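Side-chain contacts in DNA repair protein RAD2 (PDB 4Q0W), which cuts single-stranded DNA as a magnesium-dependent endonuclease, an activity essential for the incision step in excision repair of damaged DNA: residues C176-Q181 with V322-T327; K205-F208 with Y213-F216; R281-E286 with D292-L297. All coordinates share one frame; numbering follows the deposited sequence. Where two conformers were deposited one is given.

How the contacts relate
Contacts 1 and 2 belong to the nuclease core, where helices pack on a mixed beta-sheet, and their centres lie about 22 Å apart. Contact 1 ties helix 172-181 of the I-domain, which rests on strands 70-75 and 187-189, to a loop between helices 311-318 and 336-347. Contact 2 joins the end of strand 202-205 and the loop after it to the antiparallel strand 213-218 of the same sheet. Contact 3, where the loop after helix 266-278 meets helix 288-299, is remote, its centre about 46 and 43 Å from those of contacts 1 and 2. Along the chain, contacts 2 and 3 follow in series inside the loop closed by contact 1, and both border the bound DNA.

Contact 1 of 3, residues C176-Q181 with V322-T327; sequences CAELLQ and VDHDTT
Glu178 crosses His324 at about a right angle, its carboxylate plane turned 82° from the imidazole. OE2 of Glu178 comes obliquely to the ring, 3.0 Å from ND1 of His324; with an N-H...O angle of only 125° the hydrogen bond is weak. The carboxylate gets there because CG stands anti to the backbone N and the bend at chi2 (74°) swings the acid over Val322. CG2 of Val322 lies 3.8 Å from CG of Glu178 and also sits 3.5 Å above one face of the imidazole, off centre. CG of Glu178 further meets the carbonyl O of Asp323 at 3.5 Å. Beyond, the loop shapes itself by two successive Asx turns: OD1 of Asp323 accepts from N of Asp325 at 2.7 Å, and OD1 of Asp325 takes both N and OG1 of Thr327. Gln175, on the same helix as Glu178, accepts the N-H of Asp323. With an alanine here instead of Glu178, His324 would probably lose its acidic mate and Val322 CG2 its contact with CG. At the surface, this weak bond and small apolar contact join I-domain helix 172-181 to the loop before helix 336-347; the electrostatic pull would probably grow were the imidazole protonated.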
# COMPACT_ATOMS: atom_id res chain seq x y z
N CYS A 176 -14.55 -27.30 -15.53
CA CYS A 176 -15.19 -27.60 -14.23
C CYS A 176 -16.57 -26.97 -14.13
O CYS A 176 -17.54 -27.62 -13.74
CB CYS A 176 -14.32 -27.14 -13.05
SG CYS A 176 -12.77 -28.09 -12.82
N ALA A 177 -16.67 -25.69 -14.50
CA ALA A 177 -17.96 -24.98 -14.46
C ALA A 177 -19.00 -25.69 -15.34
O ALA A 177 -20.18 -25.78 -14.98
CB ALA A 177 -17.78 -23.52 -14.91
N GLU A 178 -18.55 -26.19 -16.48
CA GLU A 178 -19.43 -26.91 -17.40
C GLU A 178 -19.91 -28.23 -16.77
O GLU A 178 -21.10 -28.57 -16.88
CB GLU A 178 -18.72 -27.16 -18.74
CG GLU A 178 -19.51 -28.00 -19.74
CD GLU A 178 -20.68 -27.25 -20.40
OE1 GLU A 178 -20.89 -26.06 -20.11
OE2 GLU A 178 -21.40 -27.88 -21.20
N LEU A 179 -19.01 -28.95 -16.11
CA LEU A 179 -19.39 -30.19 -15.45
C LEU A 179 -20.49 -29.94 -14.42
O LEU A 179 -21.45 -30.71 -14.31
CB LEU A 179 -18.18 -30.84 -14.76
CG LEU A 179 -17.03 -31.32 -15.63
CD1 LEU A 179 -16.07 -32.16 -14.79
CD2 LEU A 179 -17.52 -32.09 -16.86
N LEU A 180 -20.34 -28.86 -13.66
CA LEU A 180 -21.34 -28.53 -12.65
C LEU A 180 -22.67 -28.17 -13.33
O LEU A 180 -23.72 -28.68 -12.95
CB LEU A 180 -20.86 -27.39 -11.75
CG LEU A 180 -21.82 -26.96 -10.63
CD1 LEU A 180 -22.11 -28.11 -9.65
CD2 LEU A 180 -21.26 -25.75 -9.88
N GLN A 181 -22.61 -27.32 -14.36
CA GLN A 181 -23.83 -26.89 -15.07
C GLN A 181 -24.62 -28.08 -15.63
O GLN A 181 -25.85 -28.05 -15.69
CB GLN A 181 -23.50 -25.88 -16.18
N VAL A 322 -15.17 -25.79 -24.17
CA VAL A 322 -15.30 -26.88 -23.20
C VAL A 322 -15.93 -28.10 -23.87
O VAL A 322 -16.55 -27.98 -24.92
CB VAL A 322 -16.16 -26.48 -21.96
CG1 VAL A 322 -15.49 -25.36 -21.15
CG2 VAL A 322 -17.57 -26.07 -22.38
N ASP A 323 -15.76 -29.27 -23.25
CA ASP A 323 -16.45 -30.48 -23.69
C ASP A 323 -17.87 -30.51 -23.11
O ASP A 323 -18.05 -30.37 -21.89
CB ASP A 323 -15.66 -31.71 -23.24
CG ASP A 323 -16.28 -33.01 -23.72
OD1 ASP A 323 -17.46 -33.00 -24.12
OD2 ASP A 323 -15.58 -34.04 -23.67
N HIS A 324 -18.87 -30.67 -23.97
CA HIS A 324 -20.27 -30.59 -23.55
C HIS A 324 -20.91 -31.96 -23.31
O HIS A 324 -22.11 -32.05 -23.02
CB HIS A 324 -21.09 -29.82 -24.59
CG HIS A 324 -20.60 -28.42 -24.81
ND1 HIS A 324 -21.07 -27.35 -24.10
CD2 HIS A 324 -19.67 -27.93 -25.66
CE1 HIS A 324 -20.45 -26.25 -24.50
NE2 HIS A 324 -19.60 -26.58 -25.45
N ASP A 325 -20.11 -33.01 -23.43
CA ASP A 325 -20.54 -34.40 -23.20
C ASP A 325 -21.32 -34.55 -21.89
O ASP A 325 -20.88 -34.08 -20.83
CB ASP A 325 -19.31 -35.31 -23.22
CG ASP A 325 -19.65 -36.79 -23.06
OD1 ASP A 325 -20.84 -37.15 -22.94
OD2 ASP A 325 -18.70 -37.59 -23.05
N THR A 326 -22.48 -35.20 -21.95
CA THR A 326 -23.31 -35.41 -20.77
C THR A 326 -23.18 -36.81 -20.15
O THR A 326 -23.87 -37.13 -19.19
CB THR A 326 -24.79 -35.13 -21.07
OG1 THR A 326 -25.24 -36.01 -22.10
CG2 THR A 326 -24.99 -33.68 -21.52
N THR A 327 -22.29 -37.63 -20.69
CA THR A 327 -22.05 -38.96 -20.12
C THR A 327 -21.55 -38.85 -18.69
O THR A 327 -20.52 -38.22 -18.43
CB THR A 327 -20.99 -39.73 -20.92
OG1 THR A 327 -21.37 -39.77 -22.30
CG2 THR A 327 -20.85 -41.14 -20.38

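Contact 2 of 3, residues K205-F208 with Y213-F216; sequences KNMF and YVEF. With nucleotides of chain C.
The amide of Asn206 and the carboxylate of Glu215 meet obliquely, their planes 54° apart, with ND2 of Asn206 3.4 Å from OE2 of Glu215. The other carboxylate oxygen, OE1, is hydrogen-bonded to the hydroxyl of Tyr217 and to a water at 2.6 Å from OE1 of Glu215. The ring of Phe208 carries CG of Met207 over the rim of one face and meets Trp33 edge-to-face.

The backbones pair as a beta-hairpin. Lys205 and Glu215 form an antiparallel hydrogen-bonded pair: N of Lys205 gives to O of Glu215 at 2.8 Å, almost straight at 174°, and N of Glu215 returns a bond to O of Lys205 at 3.0 Å. Past this pair the strands part, and a second water bridges the carbonyls of Asn206 and Tyr213. CG2 of Val214, anti to the backbone N, lies 3.2 Å from O of Lys205 and touches SD of Met207 at 4.0 Å.

The side chains of Lys205 and Glu215 lie alongside and point the same way. Fully extended, the lysine delivers NZ to OP1 of DT6 of chain C at 2.6 Å; it also meets Trp6 in a cation-pi contact. The first water links Glu215 to the same OP1. The hairpin thus offers DNA an ammonium group, with the nearby carboxylate likely to balance some of its charge while reaching the phosphate through water.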
# COMPACT_ATOMS: atom_id res chain seq x y z
N LYS A 205 -12.97 -23.49 -1.79
CA LYS A 205 -11.65 -22.87 -1.79
C LYS A 205 -10.87 -23.27 -0.53
O LYS A 205 -11.47 -23.47 0.54
CB LYS A 205 -11.80 -21.33 -1.87
CG LYS A 205 -10.49 -20.58 -1.72
CD LYS A 205 -10.61 -19.06 -1.83
CE LYS A 205 -9.29 -18.42 -1.40
NZ LYS A 205 -9.26 -16.94 -1.60
N ASN A 206 -9.54 -23.37 -0.65
CA ASN A 206 -8.66 -23.73 0.47
C ASN A 206 -8.88 -25.16 0.96
O ASN A 206 -8.68 -25.46 2.13
CB ASN A 206 -8.79 -22.75 1.65
CG ASN A 206 -8.30 -21.36 1.30
OD1 ASN A 206 -7.73 -21.13 0.23
ND2 ASN A 206 -8.53 -20.41 2.20
N MET A 207 -9.32 -26.02 0.05
CA MET A 207 -9.56 -27.43 0.35
C MET A 207 -8.31 -28.13 0.90
O MET A 207 -8.42 -29.02 1.74
CB MET A 207 -10.04 -28.15 -0.92
CG MET A 207 -10.33 -29.63 -0.75
SD MET A 207 -11.89 -29.92 0.12
CE MET A 207 -11.64 -31.63 0.60
N PHE A 208 -7.13 -27.74 0.44
CA PHE A 208 -5.92 -28.42 0.90
C PHE A 208 -5.06 -27.59 1.85
O PHE A 208 -3.87 -27.87 2.02
CB PHE A 208 -5.15 -29.00 -0.30
CG PHE A 208 -6.01 -29.89 -1.15
CD1 PHE A 208 -6.26 -31.20 -0.77
CD2 PHE A 208 -6.64 -29.39 -2.27
CE1 PHE A 208 -7.09 -32.01 -1.52
CE2 PHE A 208 -7.47 -30.20 -3.04
CZ PHE A 208 -7.69 -31.52 -2.66
N TYR A 213 -12.00 -27.09 8.20
CA TYR A 213 -13.05 -26.58 7.31
C TYR A 213 -12.52 -26.18 5.93
O TYR A 213 -11.31 -26.08 5.72
CB TYR A 213 -13.78 -25.40 7.97
CG TYR A 213 -12.94 -24.14 8.05
CD1 TYR A 213 -11.99 -23.98 9.05
CD2 TYR A 213 -13.10 -23.11 7.14
CE1 TYR A 213 -11.21 -22.83 9.14
CE2 TYR A 213 -12.33 -21.95 7.21
CZ TYR A 213 -11.39 -21.81 8.21
OH TYR A 213 -10.63 -20.67 8.30
N VAL A 214 -13.45 -25.96 5.00
CA VAL A 214 -13.14 -25.48 3.65
C VAL A 214 -14.06 -24.27 3.39
O VAL A 214 -15.16 -24.20 3.94
CB VAL A 214 -13.37 -26.61 2.61
CG1 VAL A 214 -14.81 -27.04 2.60
CG2 VAL A 214 -12.94 -26.18 1.20
N GLU A 215 -13.61 -23.31 2.58
CA GLU A 215 -14.44 -22.12 2.29
C GLU A 215 -15.37 -22.36 1.11
O GLU A 215 -14.92 -22.60 -0.03
CB GLU A 215 -13.57 -20.89 2.04
CG GLU A 215 -12.68 -20.51 3.21
CD GLU A 215 -11.86 -19.27 2.93
OE1 GLU A 215 -11.99 -18.70 1.83
OE2 GLU A 215 -11.08 -18.87 3.83
N PHE A 216 -16.67 -22.29 1.36
CA PHE A 216 -17.66 -22.49 0.31
C PHE A 216 -18.16 -21.15 -0.25
O PHE A 216 -18.48 -20.24 0.52
CB PHE A 216 -18.82 -23.30 0.85
CG PHE A 216 -19.99 -23.41 -0.08
CD1 PHE A 216 -19.94 -24.26 -1.18
CD2 PHE A 216 -21.15 -22.67 0.15
CE1 PHE A 216 -21.02 -24.37 -2.04
CE2 PHE A 216 -22.23 -22.77 -0.71
CZ PHE A 216 -22.17 -23.62 -1.80
P DT C 6 -6.59 -14.93 -1.17
OP1 DT C 6 -7.62 -15.51 -0.27
OP2 DT C 6 -6.88 -13.72 -1.98
O5' DT C 6 -5.26 -14.61 -0.32
C5' DT C 6 -4.60 -15.61 0.45
C4' DT C 6 -3.31 -15.07 1.06
O4' DT C 6 -2.31 -14.81 0.05
C3' DT C 6 -3.45 -13.77 1.87
O3' DT C 6 -2.98 -14.08 3.19
C2' DT C 6 -2.58 -12.75 1.12
C1' DT C 6 -1.58 -13.65 0.39
N1 DT C 6 -0.97 -13.14 -0.89
C2 DT C 6 0.40 -13.16 -1.01
O2 DT C 6 1.15 -13.53 -0.12
N3 DT C 6 0.89 -12.72 -2.21
C4 DT C 6 0.15 -12.27 -3.30
O4 DT C 6 0.70 -11.89 -4.34
C5 DT C 6 -1.29 -12.29 -3.12
C7 DT C 6 -2.20 -11.83 -4.23
C6 DT C 6 -1.78 -12.72 -1.94
O HOH W 1 -9.97 -17.12 1.37
O HOH W 2 -9.44 -24.23 4.53

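Contact 3 of 3, residues R281-E286 with D292-L297; sequences RKQETE and DLRKKL
Ionic bonding dominates the meeting of Glu286 with Arg294. The arginine grips the acid side-on, NE of Arg294 giving to OE1 of Glu286 at 3.0 Å and NH2 of Arg294 to OE2 of Glu286 at 3.2 Å, each through a syn lone pair. The carboxylate and guanidinium are nearly coplanar, 19° apart, a paired geometry that fixes the rotation of both. Glu286 sends its CG between its backbone N and carbonyl carbon (chi1 68°) and then runs straight to the edge of the guanidinium.

Packing comes from Gln283, which crosses the arginine at about a right angle. Its CG lies over the rim of one guanidinium face, and its OE1 rests 3.6 Å from CD of Arg294; the amide plane is only 20° from the guanidinium.

Backbone bonding brings Gln283 and Glu286 together: N of Glu286 donates to O of Gln283 at 3.1 Å, closing a type I turn.

The remaining N-H groups look toward helix 266-278. NH1 of Arg294 reaches the carbonyl of Tyr273 and OE1 of Gln277, NH2 the carbonyl of Trp272, whose ring makes a cation-pi contact; the amide of Gln283 bonds to the carbonyl of Gly276. With Leu293 and Leu297 packed on Phe269 of that helix, Arg294 pins helix 288-299, which sets Asp292 and Lys295 against phosphates of the bound DNA, and the preceding loop to the C-terminal half of helix 266-278.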
# COMPACT_ATOMS: atom_id res chain seq x y z
N ARG A 281 -18.37 21.05 -20.93
CA ARG A 281 -19.55 21.67 -20.31
C ARG A 281 -20.28 20.64 -19.46
O ARG A 281 -20.90 20.98 -18.45
CB ARG A 281 -20.49 22.25 -21.37
CG ARG A 281 -19.99 23.53 -22.03
CD ARG A 281 -20.76 23.82 -23.31
NE ARG A 281 -20.62 22.75 -24.29
N LYS A 282 -20.19 19.37 -19.87
CA LYS A 282 -20.83 18.28 -19.15
C LYS A 282 -20.12 17.98 -17.83
O LYS A 282 -20.64 17.25 -16.99
CB LYS A 282 -20.95 17.03 -20.02
CG LYS A 282 -21.48 17.33 -21.43
CD LYS A 282 -21.80 16.07 -22.22
CE LYS A 282 -23.20 15.55 -21.90
NZ LYS A 282 -24.28 16.28 -22.65
N GLN A 283 -18.94 18.57 -17.63
CA GLN A 283 -18.18 18.37 -16.39
C GLN A 283 -18.69 19.23 -15.23
O GLN A 283 -18.66 18.80 -14.08
CB GLN A 283 -16.68 18.64 -16.60
CG GLN A 283 -16.04 17.81 -17.71
CD GLN A 283 -14.52 17.78 -17.61
OE1 GLN A 283 -13.95 18.07 -16.56
NE2 GLN A 283 -13.86 17.44 -18.72
N GLU A 284 -19.14 20.44 -15.55
CA GLU A 284 -19.52 21.43 -14.53
C GLU A 284 -20.55 20.90 -13.53
O GLU A 284 -20.54 21.30 -12.36
CB GLU A 284 -20.03 22.71 -15.20
N THR A 285 -21.40 20.00 -13.98
CA THR A 285 -22.52 19.54 -13.17
C THR A 285 -22.25 18.24 -12.41
O THR A 285 -23.04 17.84 -11.56
CB THR A 285 -23.77 19.34 -14.05
OG1 THR A 285 -23.62 18.16 -14.84
CG2 THR A 285 -23.98 20.54 -14.96
N GLU A 286 -21.13 17.58 -12.72
CA GLU A 286 -20.86 16.29 -12.09
C GLU A 286 -20.45 16.42 -10.62
O GLU A 286 -19.87 17.43 -10.21
CB GLU A 286 -19.89 15.42 -12.91
CG GLU A 286 -18.46 15.92 -13.02
CD GLU A 286 -17.63 15.11 -14.02
OE1 GLU A 286 -16.39 15.09 -13.88
OE2 GLU A 286 -18.22 14.51 -14.95
N ASP A 292 -13.69 13.62 -8.91
CA ASP A 292 -12.51 12.96 -8.37
C ASP A 292 -12.08 11.78 -9.24
O ASP A 292 -10.89 11.61 -9.54
CB ASP A 292 -12.75 12.49 -6.94
CG ASP A 292 -12.90 13.63 -5.94
OD1 ASP A 292 -12.51 14.77 -6.27
OD2 ASP A 292 -13.41 13.38 -4.82
N LEU A 293 -13.04 10.94 -9.62
CA LEU A 293 -12.75 9.79 -10.47
C LEU A 293 -12.14 10.25 -11.81
O LEU A 293 -11.15 9.68 -12.28
CB LEU A 293 -14.00 8.95 -10.70
CG LEU A 293 -13.88 7.79 -11.69
CD1 LEU A 293 -12.74 6.86 -11.30
CD2 LEU A 293 -15.19 7.03 -11.76
N ARG A 294 -12.73 11.28 -12.41
CA ARG A 294 -12.23 11.77 -13.69
C ARG A 294 -10.78 12.22 -13.57
O ARG A 294 -9.94 11.85 -14.38
CB ARG A 294 -13.08 12.92 -14.22
CG ARG A 294 -12.60 13.45 -15.56
CD ARG A 294 -13.50 14.56 -16.08
NE ARG A 294 -14.88 14.10 -16.23
CZ ARG A 294 -15.33 13.41 -17.28
NH1 ARG A 294 -14.50 13.08 -18.26
NH2 ARG A 294 -16.60 13.03 -17.34
N LYS A 295 -10.51 13.02 -12.54
CA LYS A 295 -9.16 13.52 -12.30
C LYS A 295 -8.17 12.36 -12.19
O LYS A 295 -7.06 12.42 -12.74
CB LYS A 295 -9.12 14.38 -11.03
CG LYS A 295 -8.10 15.50 -11.06
CD LYS A 295 -6.67 14.99 -10.86
CE LYS A 295 -5.72 15.62 -11.86
NZ LYS A 295 -6.04 15.22 -13.27
N LYS A 296 -8.58 11.31 -11.51
CA LYS A 296 -7.74 10.12 -11.37
C LYS A 296 -7.47 9.42 -12.71
O LYS A 296 -6.33 9.02 -12.99
CB LYS A 296 -8.37 9.14 -10.38
CG LYS A 296 -7.60 7.84 -10.25
CD LYS A 296 -8.14 7.01 -9.10
CE LYS A 296 -7.40 5.69 -9.00
NZ LYS A 296 -7.93 4.87 -7.88
N LEU A 297 -8.51 9.26 -13.52
CA LEU A 297 -8.35 8.58 -14.81
C LEU A 297 -7.43 9.39 -15.73
O LEU A 297 -6.55 8.83 -16.39
CB LEU A 297 -9.71 8.31 -15.46
CG LEU A 297 -10.69 7.44 -14.64
CD1 LEU A 297 -12.12 7.57 -15.16
CD2 LEU A 297 -10.27 5.99 -14.64